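Local coordinates for type C neurotoxin (Clostridium botulinum, PDB 3PME), which probably binds nerve-cell membranes through gangliosides and phospholipid, as the receptor-binding domain of a botulinum neurotoxin of mosaic C/D serotype, at residues Glu236-Tyr242 with Phe402-Arg408; Lys252-Val257 with Pro375-Glu381; Lys323-Leu329 with Pro386-Asn391. One frame throughout, in Å; residues are numbered along the deposited sequence.

Contact 1. Residues Glu236-Tyr242 with Phe402-Arg408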
loop_
_atom_site.group_PDB
_atom_site.type_symbol
_atom_site.label_atom_id
_atom_site.label_comp_id
_atom_site.label_asym_id
_atom_site.label_seq_id
_atom_site.Cartn_x
_atom_site.Cartn_y
_atom_site.Cartn_z
ATOM N N GLU A 236 -4.543 7.721 -13.813
ATOM C CA GLU A 236 -3.839 6.828 -14.715
ATOM C C GLU A 236 -3.093 5.769 -13.921
ATOM O O GLU A 236 -2.404 6.074 -12.942
ATOM C CB GLU A 236 -2.888 7.600 -15.629
ATOM C CG GLU A 236 -3.659 8.419 -16.653
ATOM C CD GLU A 236 -2.775 9.102 -17.683
ATOM O OE1 GLU A 236 -1.549 8.890 -17.659
ATOM O OE2 GLU A 236 -3.332 9.846 -18.523
ATOM N N TYR A 237 -3.237 4.525 -14.353
ATOM C CA TYR A 237 -2.500 3.414 -13.743
ATOM C C TYR A 237 -1.844 2.560 -14.790
ATOM O O TYR A 237 -2.454 2.274 -15.825
ATOM C CB TYR A 237 -3.432 2.499 -12.947
ATOM C CG TYR A 237 -4.045 3.176 -11.757
ATOM C CD1 TYR A 237 -3.280 3.462 -10.629
ATOM C CD2 TYR A 237 -5.386 3.522 -11.751
ATOM C CE1 TYR A 237 -3.851 4.098 -9.517
ATOM C CE2 TYR A 237 -5.952 4.148 -10.663
ATOM C CZ TYR A 237 -5.188 4.434 -9.550
ATOM O OH TYR A 237 -5.775 5.059 -8.478
ATOM N N TYR A 238 -0.618 2.127 -14.526
ATOM C CA TYR A 238 -0.048 1.039 -15.301
ATOM C C TYR A 238 -0.591 -0.233 -14.695
ATOM O O TYR A 238 -0.207 -0.633 -13.578
ATOM C CB TYR A 238 1.478 1.084 -15.277
ATOM C CG TYR A 238 2.017 2.395 -15.811
ATOM C CD1 TYR A 238 2.160 2.602 -17.188
ATOM C CD2 TYR A 238 2.349 3.436 -14.950
ATOM C CE1 TYR A 238 2.640 3.809 -17.679
ATOM C CE2 TYR A 238 2.834 4.643 -15.436
ATOM C CZ TYR A 238 2.968 4.820 -16.799
ATOM O OH TYR A 238 3.447 6.022 -17.271
ATOM N N MET A 239 -1.535 -0.839 -15.402
ATOM C CA MET A 239 -2.178 -2.055 -14.939
ATOM C C MET A 239 -1.269 -3.248 -15.199
ATOM O O MET A 239 -0.832 -3.460 -16.325
ATOM C CB MET A 239 -3.515 -2.233 -15.648
ATOM C CG MET A 239 -4.273 -3.480 -15.248
ATOM S SD MET A 239 -5.870 -3.485 -16.092
ATOM C CE MET A 239 -6.607 -4.974 -15.422
ATOM N N ILE A 240 -0.963 -4.006 -14.152
ATOM C CA ILE A 240 -0.126 -5.183 -14.302
ATOM C C ILE A 240 -0.761 -6.419 -13.691
ATOM O O ILE A 240 -1.532 -6.343 -12.728
ATOM C CB ILE A 240 1.280 -4.989 -13.671
ATOM C CG1 ILE A 240 1.163 -4.594 -12.197
ATOM C CG2 ILE A 240 2.077 -3.949 -14.459
ATOM C CD1 ILE A 240 2.439 -4.865 -11.389
ATOM N N ASN A 241 -0.437 -7.562 -14.269
ATOM C CA ASN A 241 -0.681 -8.823 -13.613
ATOM C C ASN A 241 0.422 -9.085 -12.588
ATOM O O ASN A 241 1.589 -8.794 -12.838
ATOM C CB ASN A 241 -0.712 -9.948 -14.635
ATOM C CG ASN A 241 -1.146 -11.252 -14.026
ATOM O OD1 ASN A 241 -0.319 -12.062 -13.607
ATOM N ND2 ASN A 241 -2.454 -11.449 -13.933
ATOM N N TYR A 242 0.043 -9.635 -11.441
ATOM C CA TYR A 242 0.997 -9.964 -10.392
ATOM C C TYR A 242 2.236 -10.663 -10.943
ATOM O O TYR A 242 3.358 -10.414 -10.493
ATOM C CB TYR A 242 0.301 -10.874 -9.377
ATOM C CG TYR A 242 1.067 -11.155 -8.112
ATOM C CD1 TYR A 242 2.027 -12.153 -8.065
ATOM C CD2 TYR A 242 0.794 -10.448 -6.957
ATOM C CE1 TYR A 242 2.713 -12.423 -6.896
ATOM C CE2 TYR A 242 1.474 -10.708 -5.784
ATOM C CZ TYR A 242 2.434 -11.691 -5.765
ATOM O OH TYR A 242 3.111 -11.948 -4.594
ATOM N N PHE A 402 -4.309 -12.218 -9.923
ATOM C CA PHE A 402 -4.112 -11.017 -9.120
ATOM C C PHE A 402 -3.643 -9.855 -9.989
ATOM O O PHE A 402 -2.685 -9.999 -10.742
ATOM C CB PHE A 402 -3.079 -11.254 -8.010
ATOM C CG PHE A 402 -3.471 -12.312 -6.995
ATOM C CD1 PHE A 402 -4.727 -12.906 -7.007
ATOM C CD2 PHE A 402 -2.563 -12.694 -6.018
ATOM C CE1 PHE A 402 -5.064 -13.876 -6.066
ATOM C CE2 PHE A 402 -2.893 -13.660 -5.069
ATOM C CZ PHE A 402 -4.137 -14.246 -5.095
ATOM N N TRP A 403 -4.311 -8.709 -9.852
ATOM C CA TRP A 403 -3.955 -7.504 -10.612
ATOM C C TRP A 403 -3.549 -6.358 -9.705
ATOM O O TRP A 403 -4.096 -6.193 -8.612
ATOM C CB TRP A 403 -5.134 -7.066 -11.493
ATOM C CG TRP A 403 -5.541 -8.151 -12.427
ATOM C CD1 TRP A 403 -6.433 -9.149 -12.181
ATOM C CD2 TRP A 403 -5.012 -8.396 -13.732
ATOM N NE1 TRP A 403 -6.509 -9.996 -13.261
ATOM C CE2 TRP A 403 -5.652 -9.550 -14.233
ATOM C CE3 TRP A 403 -4.070 -7.744 -14.532
ATOM C CZ2 TRP A 403 -5.372 -10.070 -15.492
ATOM C CZ3 TRP A 403 -3.803 -8.262 -15.803
ATOM C CH2 TRP A 403 -4.446 -9.412 -16.257
ATOM N N LYS A 404 -2.591 -5.564 -10.173
ATOM C CA LYS A 404 -2.152 -4.383 -9.435
ATOM C C LYS A 404 -2.172 -3.184 -10.368
ATOM O O LYS A 404 -2.163 -3.337 -11.597
ATOM C CB LYS A 404 -0.756 -4.572 -8.839
ATOM C CG LYS A 404 -0.670 -5.660 -7.779
ATOM C CD LYS A 404 0.742 -5.692 -7.211
ATOM C CE LYS A 404 0.829 -6.553 -5.966
ATOM N NZ LYS A 404 2.153 -6.412 -5.310
ATOM N N PHE A 405 -2.221 -2.003 -9.768
ATOM C CA PHE A 405 -2.384 -0.764 -10.514
ATOM C C PHE A 405 -1.334 0.228 -10.046
ATOM O O PHE A 405 -1.385 0.731 -8.912
ATOM C CB PHE A 405 -3.797 -0.223 -10.309
ATOM C CG PHE A 405 -4.863 -1.129 -10.858
ATOM C CD1 PHE A 405 -5.266 -1.014 -12.173
ATOM C CD2 PHE A 405 -5.446 -2.109 -10.062
ATOM C CE1 PHE A 405 -6.238 -1.862 -12.698
ATOM C CE2 PHE A 405 -6.413 -2.960 -10.579
ATOM C CZ PHE A 405 -6.816 -2.829 -11.899
ATOM N N ILE A 406 -0.368 0.514 -10.917
ATOM C CA ILE A 406 0.741 1.358 -10.497
ATOM C C ILE A 406 0.488 2.802 -10.864
ATOM O O ILE A 406 0.483 3.146 -12.040
ATOM C CB ILE A 406 2.073 0.911 -11.114
ATOM C CG1 ILE A 406 2.338 -0.567 -10.813
ATOM C CG2 ILE A 406 3.207 1.777 -10.577
ATOM C CD1 ILE A 406 3.580 -1.092 -11.517
ATOM N N SER A 407 0.278 3.642 -9.858
ATOM C CA SER A 407 0.146 5.078 -10.074
ATOM C C SER A 407 1.526 5.740 -10.069
ATOM O O SER A 407 2.480 5.229 -9.449
ATOM C CB SER A 407 -0.706 5.680 -8.966
ATOM O OG SER A 407 -0.146 5.320 -7.695
ATOM N N ARG A 408 1.638 6.879 -10.743
ATOM C CA ARG A 408 2.827 7.703 -10.599
ATOM C C ARG A 408 2.728 8.403 -9.257
ATOM O O ARG A 408 1.921 9.307 -9.057
ATOM C CB ARG A 408 2.946 8.692 -11.758
ATOM C CG ARG A 408 3.128 7.965 -13.083
ATOM C CD ARG A 408 3.522 8.917 -14.195
ATOM N NE ARG A 408 4.908 9.356 -14.062
ATOM C CZ ARG A 408 5.890 8.993 -14.883
ATOM N NH1 ARG A 408 5.638 8.186 -15.906
ATOM N NH2 ARG A 408 7.120 9.444 -14.684
HETATM O O HOH W 1 -0.798 7.950 -11.851
#

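Contact 2. Residues Lys252-Val257 with Pro375-Glu381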
loop_
_atom_site.group_PDB
_atom_site.type_symbol
_atom_site.label_atom_id
_atom_site.label_comp_id
_atom_site.label_asym_id
_atom_site.label_seq_id
_atom_site.Cartn_x
_atom_site.Cartn_y
_atom_site.Cartn_z
ATOM N N LYS A 252 -2.461 -5.646 -30.253
ATOM C CA LYS A 252 -1.735 -6.296 -31.334
ATOM C C LYS A 252 -2.722 -7.140 -32.121
ATOM O O LYS A 252 -3.347 -8.042 -31.573
ATOM C CB LYS A 252 -0.609 -7.166 -30.770
ATOM C CG LYS A 252 0.179 -7.959 -31.807
ATOM C CD LYS A 252 1.385 -8.626 -31.148
ATOM C CE LYS A 252 2.183 -9.460 -32.142
ATOM N NZ LYS A 252 3.431 -9.965 -31.505
ATOM N N ASN A 253 -2.887 -6.827 -33.402
ATOM C CA ASN A 253 -3.832 -7.566 -34.234
ATOM C C ASN A 253 -5.190 -7.747 -33.557
ATOM O O ASN A 253 -5.728 -8.864 -33.487
ATOM C CB ASN A 253 -3.250 -8.921 -34.641
ATOM C CG ASN A 253 -2.182 -8.795 -35.703
ATOM O OD1 ASN A 253 -2.272 -7.945 -36.588
ATOM N ND2 ASN A 253 -1.164 -9.644 -35.624
ATOM N N ASN A 254 -5.713 -6.639 -33.035
ATOM C CA ASN A 254 -7.097 -6.541 -32.577
ATOM C C ASN A 254 -7.407 -7.110 -31.196
ATOM O O ASN A 254 -8.566 -7.160 -30.793
ATOM C CB ASN A 254 -8.053 -7.118 -33.622
ATOM C CG ASN A 254 -8.005 -6.352 -34.930
ATOM O OD1 ASN A 254 -7.858 -5.129 -34.941
ATOM N ND2 ASN A 254 -8.116 -7.070 -36.041
ATOM N N ILE A 255 -6.382 -7.549 -30.476
ATOM C CA ILE A 255 -6.588 -7.953 -29.090
ATOM C C ILE A 255 -5.521 -7.289 -28.232
ATOM O O ILE A 255 -4.628 -6.606 -28.748
ATOM C CB ILE A 255 -6.543 -9.476 -28.906
ATOM C CG1 ILE A 255 -5.138 -9.992 -29.197
ATOM C CG2 ILE A 255 -7.603 -10.167 -29.780
ATOM C CD1 ILE A 255 -4.816 -11.265 -28.459
ATOM N N LEU A 256 -5.617 -7.468 -26.922
ATOM C CA LEU A 256 -4.598 -6.932 -26.040
ATOM C C LEU A 256 -3.641 -8.045 -25.611
ATOM O O LEU A 256 -4.060 -9.169 -25.328
ATOM C CB LEU A 256 -5.256 -6.331 -24.797
ATOM C CG LEU A 256 -6.170 -5.142 -25.045
ATOM C CD1 LEU A 256 -6.836 -4.739 -23.730
ATOM C CD2 LEU A 256 -5.369 -3.989 -25.648
ATOM N N VAL A 257 -2.356 -7.715 -25.565
ATOM C CA VAL A 257 -1.360 -8.657 -25.062
ATOM C C VAL A 257 -0.426 -7.922 -24.116
ATOM O O VAL A 257 -0.471 -6.695 -24.030
ATOM C CB VAL A 257 -0.541 -9.296 -26.205
ATOM C CG1 VAL A 257 -1.426 -10.194 -27.079
ATOM C CG2 VAL A 257 0.153 -8.221 -27.009
ATOM N N PRO A 375 -3.657 -16.447 -28.381
ATOM C CA PRO A 375 -4.892 -15.657 -28.248
ATOM C C PRO A 375 -5.559 -15.255 -29.560
ATOM O O PRO A 375 -6.707 -14.793 -29.506
ATOM C CB PRO A 375 -4.419 -14.413 -27.491
ATOM C CG PRO A 375 -2.995 -14.229 -27.978
ATOM C CD PRO A 375 -2.448 -15.640 -28.127
ATOM N N TRP A 376 -4.876 -15.397 -30.696
ATOM C CA TRP A 376 -5.481 -15.055 -31.984
ATOM C C TRP A 376 -6.062 -16.298 -32.631
ATOM O O TRP A 376 -5.356 -17.285 -32.828
ATOM C CB TRP A 376 -4.452 -14.426 -32.929
ATOM C CG TRP A 376 -3.830 -13.166 -32.413
ATOM C CD1 TRP A 376 -4.353 -11.907 -32.480
ATOM C CD2 TRP A 376 -2.571 -13.042 -31.751
ATOM N NE1 TRP A 376 -3.496 -11.006 -31.905
ATOM C CE2 TRP A 376 -2.393 -11.676 -31.443
ATOM C CE3 TRP A 376 -1.571 -13.950 -31.388
ATOM C CZ2 TRP A 376 -1.257 -11.201 -30.791
ATOM C CZ3 TRP A 376 -0.451 -13.475 -30.747
ATOM C CH2 TRP A 376 -0.300 -12.111 -30.456
ATOM N N ARG A 377 -7.341 -16.246 -32.983
ATOM C CA ARG A 377 -8.024 -17.411 -33.529
ATOM C C ARG A 377 -7.359 -17.913 -34.807
ATOM O O ARG A 377 -7.333 -19.112 -35.074
ATOM C CB ARG A 377 -9.504 -17.101 -33.791
ATOM C CG ARG A 377 -10.375 -17.149 -32.547
ATOM C CD ARG A 377 -11.856 -16.942 -32.883
ATOM N NE ARG A 377 -12.119 -15.551 -33.238
ATOM C CZ ARG A 377 -12.372 -14.589 -32.356
ATOM N NH1 ARG A 377 -12.416 -14.863 -31.051
ATOM N NH2 ARG A 377 -12.588 -13.350 -32.777
ATOM N N PHE A 378 -6.801 -16.998 -35.588
ATOM C CA PHE A 378 -6.214 -17.367 -36.869
ATOM C C PHE A 378 -4.787 -17.906 -36.755
ATOM O O PHE A 378 -4.160 -18.207 -37.771
ATOM C CB PHE A 378 -6.216 -16.156 -37.800
ATOM C CG PHE A 378 -5.457 -14.982 -37.257
ATOM C CD1 PHE A 378 -4.086 -14.889 -37.430
ATOM C CD2 PHE A 378 -6.111 -13.978 -36.560
ATOM C CE1 PHE A 378 -3.377 -13.811 -36.922
ATOM C CE2 PHE A 378 -5.412 -12.895 -36.053
ATOM C CZ PHE A 378 -4.042 -12.814 -36.234
ATOM N N SER A 379 -4.270 -18.029 -35.533
ATOM C CA SER A 379 -2.836 -18.261 -35.340
ATOM C C SER A 379 -2.477 -19.184 -34.178
ATOM O O SER A 379 -3.220 -19.284 -33.205
ATOM C CB SER A 379 -2.134 -16.916 -35.134
ATOM O OG SER A 379 -0.789 -17.086 -34.741
ATOM N N PHE A 380 -1.322 -19.841 -34.283
ATOM C CA PHE A 380 -0.774 -20.620 -33.178
ATOM C C PHE A 380 0.373 -19.879 -32.493
ATOM O O PHE A 380 1.137 -20.475 -31.740
ATOM C CB PHE A 380 -0.298 -21.998 -33.652
ATOM C CG PHE A 380 -1.351 -23.074 -33.570
ATOM C CD1 PHE A 380 -2.637 -22.848 -34.043
ATOM C CD2 PHE A 380 -1.046 -24.323 -33.039
ATOM C CE1 PHE A 380 -3.602 -23.845 -33.976
ATOM C CE2 PHE A 380 -2.007 -25.323 -32.969
ATOM C CZ PHE A 380 -3.284 -25.082 -33.440
ATOM N N GLU A 381 0.490 -18.579 -32.748
ATOM C CA GLU A 381 1.501 -17.770 -32.068
ATOM C C GLU A 381 1.157 -17.631 -30.594
ATOM O O GLU A 381 0.010 -17.358 -30.234
ATOM C CB GLU A 381 1.620 -16.377 -32.693
ATOM C CG GLU A 381 2.796 -15.571 -32.148
ATOM C CD GLU A 381 2.869 -14.163 -32.714
ATOM O OE1 GLU A 381 2.297 -13.920 -33.800
ATOM O OE2 GLU A 381 3.503 -13.298 -32.075
HETATM O O HOH W 2 0.049 -11.611 -34.288
#

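Contact 3. Residues Lys323-Leu329 with Pro386-Asn391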
loop_
_atom_site.group_PDB
_atom_site.type_symbol
_atom_site.label_atom_id
_atom_site.label_comp_id
_atom_site.label_asym_id
_atom_site.label_seq_id
_atom_site.Cartn_x
_atom_site.Cartn_y
_atom_site.Cartn_z
ATOM N N LYS A 323 -17.756 -24.663 -21.375
ATOM C CA LYS A 323 -16.927 -24.891 -20.193
ATOM C C LYS A 323 -15.460 -24.559 -20.459
ATOM O O LYS A 323 -14.937 -24.844 -21.536
ATOM C CB LYS A 323 -17.050 -26.336 -19.701
ATOM C CG LYS A 323 -16.220 -26.635 -18.450
ATOM C CD LYS A 323 -16.188 -28.128 -18.141
ATOM C CE LYS A 323 -15.318 -28.433 -16.930
ATOM N NZ LYS A 323 -15.051 -29.897 -16.805
ATOM N N ASN A 324 -14.802 -23.966 -19.468
ATOM C CA ASN A 324 -13.395 -23.596 -19.577
ATOM C C ASN A 324 -13.145 -22.678 -20.762
ATOM O O ASN A 324 -12.176 -22.846 -21.512
ATOM C CB ASN A 324 -12.512 -24.839 -19.656
ATOM C CG ASN A 324 -12.561 -25.656 -18.387
ATOM O OD1 ASN A 324 -12.788 -25.117 -17.307
ATOM N ND2 ASN A 324 -12.358 -26.963 -18.510
ATOM N N CYS A 325 -14.026 -21.697 -20.920
ATOM C CA CYS A 325 -13.958 -20.778 -22.047
ATOM C C CYS A 325 -12.954 -19.671 -21.775
ATOM O O CYS A 325 -12.883 -19.159 -20.664
ATOM C CB CYS A 325 -15.339 -20.187 -22.315
ATOM S SG CYS A 325 -16.591 -21.476 -22.540
ATOM N N VAL A 326 -12.174 -19.320 -22.789
ATOM C CA VAL A 326 -11.121 -18.322 -22.641
ATOM C C VAL A 326 -11.343 -17.240 -23.686
ATOM O O VAL A 326 -11.321 -17.527 -24.876
ATOM C CB VAL A 326 -9.728 -18.930 -22.860
ATOM C CG1 VAL A 326 -8.652 -17.853 -22.758
ATOM C CG2 VAL A 326 -9.461 -20.052 -21.851
ATOM N N TYR A 327 -11.553 -16.004 -23.229
ATOM C CA TYR A 327 -11.848 -14.880 -24.116
ATOM C C TYR A 327 -10.743 -13.832 -24.055
ATOM O O TYR A 327 -10.299 -13.427 -22.984
ATOM C CB TYR A 327 -13.178 -14.221 -23.739
ATOM C CG TYR A 327 -14.350 -15.159 -23.674
ATOM C CD1 TYR A 327 -15.059 -15.497 -24.823
ATOM C CD2 TYR A 327 -14.761 -15.687 -22.460
ATOM C CE1 TYR A 327 -16.139 -16.365 -24.756
ATOM C CE2 TYR A 327 -15.846 -16.538 -22.382
ATOM C CZ TYR A 327 -16.525 -16.874 -23.531
ATOM O OH TYR A 327 -17.600 -17.729 -23.445
ATOM N N ALA A 328 -10.293 -13.395 -25.217
ATOM C CA ALA A 328 -9.358 -12.290 -25.293
ATOM C C ALA A 328 -10.058 -10.978 -24.938
ATOM O O ALA A 328 -11.292 -10.903 -24.861
ATOM C CB ALA A 328 -8.763 -12.208 -26.692
ATOM N N LEU A 329 -9.248 -9.949 -24.719
ATOM C CA LEU A 329 -9.755 -8.602 -24.478
ATOM C C LEU A 329 -9.420 -7.746 -25.687
ATOM O O LEU A 329 -8.394 -7.948 -26.340
ATOM C CB LEU A 329 -9.112 -8.027 -23.221
ATOM C CG LEU A 329 -9.297 -8.857 -21.957
ATOM C CD1 LEU A 329 -8.655 -8.099 -20.816
ATOM C CD2 LEU A 329 -10.776 -9.105 -21.677
ATOM N N PRO A 386 -3.745 -11.108 -21.325
ATOM C CA PRO A 386 -4.819 -10.971 -20.340
ATOM C C PRO A 386 -6.098 -11.533 -20.962
ATOM O O PRO A 386 -6.445 -11.163 -22.092
ATOM C CB PRO A 386 -4.931 -9.455 -20.159
ATOM C CG PRO A 386 -4.586 -8.901 -21.539
ATOM C CD PRO A 386 -3.570 -9.888 -22.133
ATOM N N VAL A 387 -6.766 -12.432 -20.244
ATOM C CA VAL A 387 -7.953 -13.109 -20.761
ATOM C C VAL A 387 -9.036 -13.163 -19.699
ATOM O O VAL A 387 -8.744 -13.074 -18.509
ATOM C CB VAL A 387 -7.648 -14.570 -21.227
ATOM C CG1 VAL A 387 -6.773 -14.574 -22.478
ATOM C CG2 VAL A 387 -7.008 -15.382 -20.100
ATOM N N ALA A 388 -10.282 -13.318 -20.135
ATOM C CA ALA A 388 -11.393 -13.596 -19.237
ATOM C C ALA A 388 -11.720 -15.083 -19.344
ATOM O O ALA A 388 -11.955 -15.589 -20.447
ATOM C CB ALA A 388 -12.605 -12.751 -19.633
ATOM N N VAL A 389 -11.705 -15.795 -18.220
ATOM C CA VAL A 389 -11.985 -17.235 -18.255
ATOM C C VAL A 389 -13.193 -17.636 -17.413
ATOM O O VAL A 389 -13.460 -17.058 -16.354
ATOM C CB VAL A 389 -10.762 -18.087 -17.815
ATOM C CG1 VAL A 389 -9.512 -17.617 -18.527
ATOM C CG2 VAL A 389 -10.559 -18.023 -16.311
ATOM N N THR A 390 -13.917 -18.653 -17.871
ATOM C CA THR A 390 -15.014 -19.197 -17.076
ATOM C C THR A 390 -14.525 -20.339 -16.190
ATOM O O THR A 390 -13.379 -20.784 -16.309
ATOM C CB THR A 390 -16.158 -19.737 -17.962
ATOM O OG1 THR A 390 -15.693 -20.881 -18.693
ATOM C CG2 THR A 390 -16.660 -18.669 -18.931
ATOM N N ASN A 391 -15.398 -20.811 -15.305
ATOM C CA ASN A 391 -15.075 -21.964 -14.481
ATOM C C ASN A 391 -13.756 -21.745 -13.749
ATOM O O ASN A 391 -12.819 -22.542 -13.859
ATOM C CB ASN A 391 -15.001 -23.206 -15.369
ATOM C CG ASN A 391 -16.298 -23.458 -16.105
ATOM O OD1 ASN A 391 -16.413 -23.204 -17.308
ATOM N ND2 ASN A 391 -17.300 -23.931 -15.375
HETATM O O HOH W 3 -6.481 -10.268 -24.697
#

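Contact 1. Residues Glu236-Tyr242 with Phe402-Arg408
Strands 238-241 and 403-406 run antiparallel, their axes approaching to 4.7 Å with an angle of 154° between N-to-C directions. Two hydrogen-bonded pairs hold them: Tyr-238 N to Ile-406 O and Ile-406 N to Tyr-238 O, then Ile-240 N to Lys-404 O and Lys-404 N to Ile-240 O, all 2.9 Å. Past the strand end Tyr-242 N adds a 2.8 Å bond to Phe-402 O, while at the other end a water joins Glu-236 O (2.7 Å) to Arg-408 N (2.9 Å). Side chains alternate between two faces. On one, Ile-240 CD1 meets Ile-406 CD1 at 3.9 Å. The other carries Met-239, Asn-241, Trp-403 and Phe-405: the Met-239 sulfur makes an oblique Met-aromatic contact with Phe-405, and Asn-241 CB sits off-centre over the six-membered ring of Trp-403, while Asn-241 ND2 hydrogen-bonds Ser-400 O. This face packs against strands 273-277, 356-360 and 366-373. Phe-405 and Tyr-237 form an offset edge-to-face pair, the edge of Phe-405 toward the face of Tyr-237, and Phe-402 makes a T-shaped stack on Tyr-242. Joining the first and last strands of the C-terminal subdomain is consistent with the beta-trefoil fold, in which such pairing closes the barrel.

Contact 2. Residues Lys252-Val257 with Pro375-Glu381
A loop tryptophan docks on a hairpin tip here, through its side chain and one main-chain carbonyl, where the hairpin of strands 247-252 and 255-260 in the C-terminal subdomain meets the connection from strand 366-373 to strand 383-389. The hairpin reverses in a type I' turn from Lys-252 to Ile-255, with Asn-253 and Asn-254 at its corners in left-handed conformations; the loop makes its own type I turn from Trp-376 to Ser-379, followed by an ST turn in which Ser-379 OG accepts from Glu-381 N at 2.8 Å. Trp-376 NE1 donates to Lys-252 O at 3.0 Å, and Ile-255 CD1 lies over the face of the indole five-membered ring, 3.9 Å from the centroid, in a CH-pi contact. The same methyl reaches Pro-375 CB at 3.3 Å, and Val-257 CG1 approaches Trp-376 CZ2 at 3.8 Å. At the exposed rim Phe-378 turns its ring edge to Asn-253 CB (Phe-378 CZ 4.3 Å away), and polar ends meet as well: Lys-252 NZ forms a long salt bridge with Glu-381 OE2 (3.4 Å), and a water links Asn-253 ND2 to Glu-381 OE1. Lys-252 O thus serves both the turn, through Ile-255 N, and the indole, so hairpin closure and loop docking share one carbonyl.

Contact 3. Residues Lys323-Leu329 with Pro386-Asn391
Lys-323 opens the segment with its CA 3.4 Å from Asn-391 OD1, and the next residue brings the first bond: Asn-324, in a left-handed backbone conformation, donates N to Asn-391 OD1 at 2.8 Å. Cys-325, tied by a disulfide to Cys-321, binds Thr-390 twice, donating from N to Thr-390 OG1 (2.9 Å) and accepting at O from Thr-390 N (3.0 Å). Thr-390 OG1 in turn donates to Asn-391 OD1 at 2.8 Å. From Val-326 onward the segment is a strand antiparallel to 386-389, with axes 4.6 Å apart at closest and an angle of 141° between their directions. Val-326, in a non-hydrogen-bonded pair with Val-389, packs its CG1 against Val-387 CB at 3.8 Å and its CG2 against Val-389 CG1 at 4.1 Å. Tyr-327 forms the hydrogen-bonded pair with Ala-388 (Tyr-327 N to Ala-388 O 2.8 Å, Ala-388 N to Tyr-327 O 2.9 Å), and its ring makes a cation-pi contact with Arg-308. Beyond Ala-328 the strands part, and Leu-329 CD1 rests 4.0 Å from Pro-386 CB. At the disulfide end, then, the side-chain oxygens Thr-390 OG1 and Asn-391 OD1 accept the amides of Cys-325 and Asn-324, while Cys-325 O still takes Thr-390 N; at the other end a water stands between Leu-329 N and Pro-386 O, 2.8 Å from each.

How the contacts relate
All three contacts belong to the C-terminal, trefoil-family half of the receptor-binding domain, and contacts 2 and 3 are both nested within the chain loop that contact 1 closes. Contacts 2 and 3 lie closest, with centres 14 Å apart, and interlock: Leu-256 N probably donates to Leu-329 O at 2.9 Å, and Leu-256 O lies 3.3 Å from Pro-386 CD, so the hairpin of contact 2 leans on the strand pair of contact 3. Pro-386 also faces contact 1, where Trp-403 CH2 approaches its CB at 3.9 Å, although those centres are 20 Å apart. Contacts 1 and 2 do not touch; their nearest atoms are about 8 Å apart.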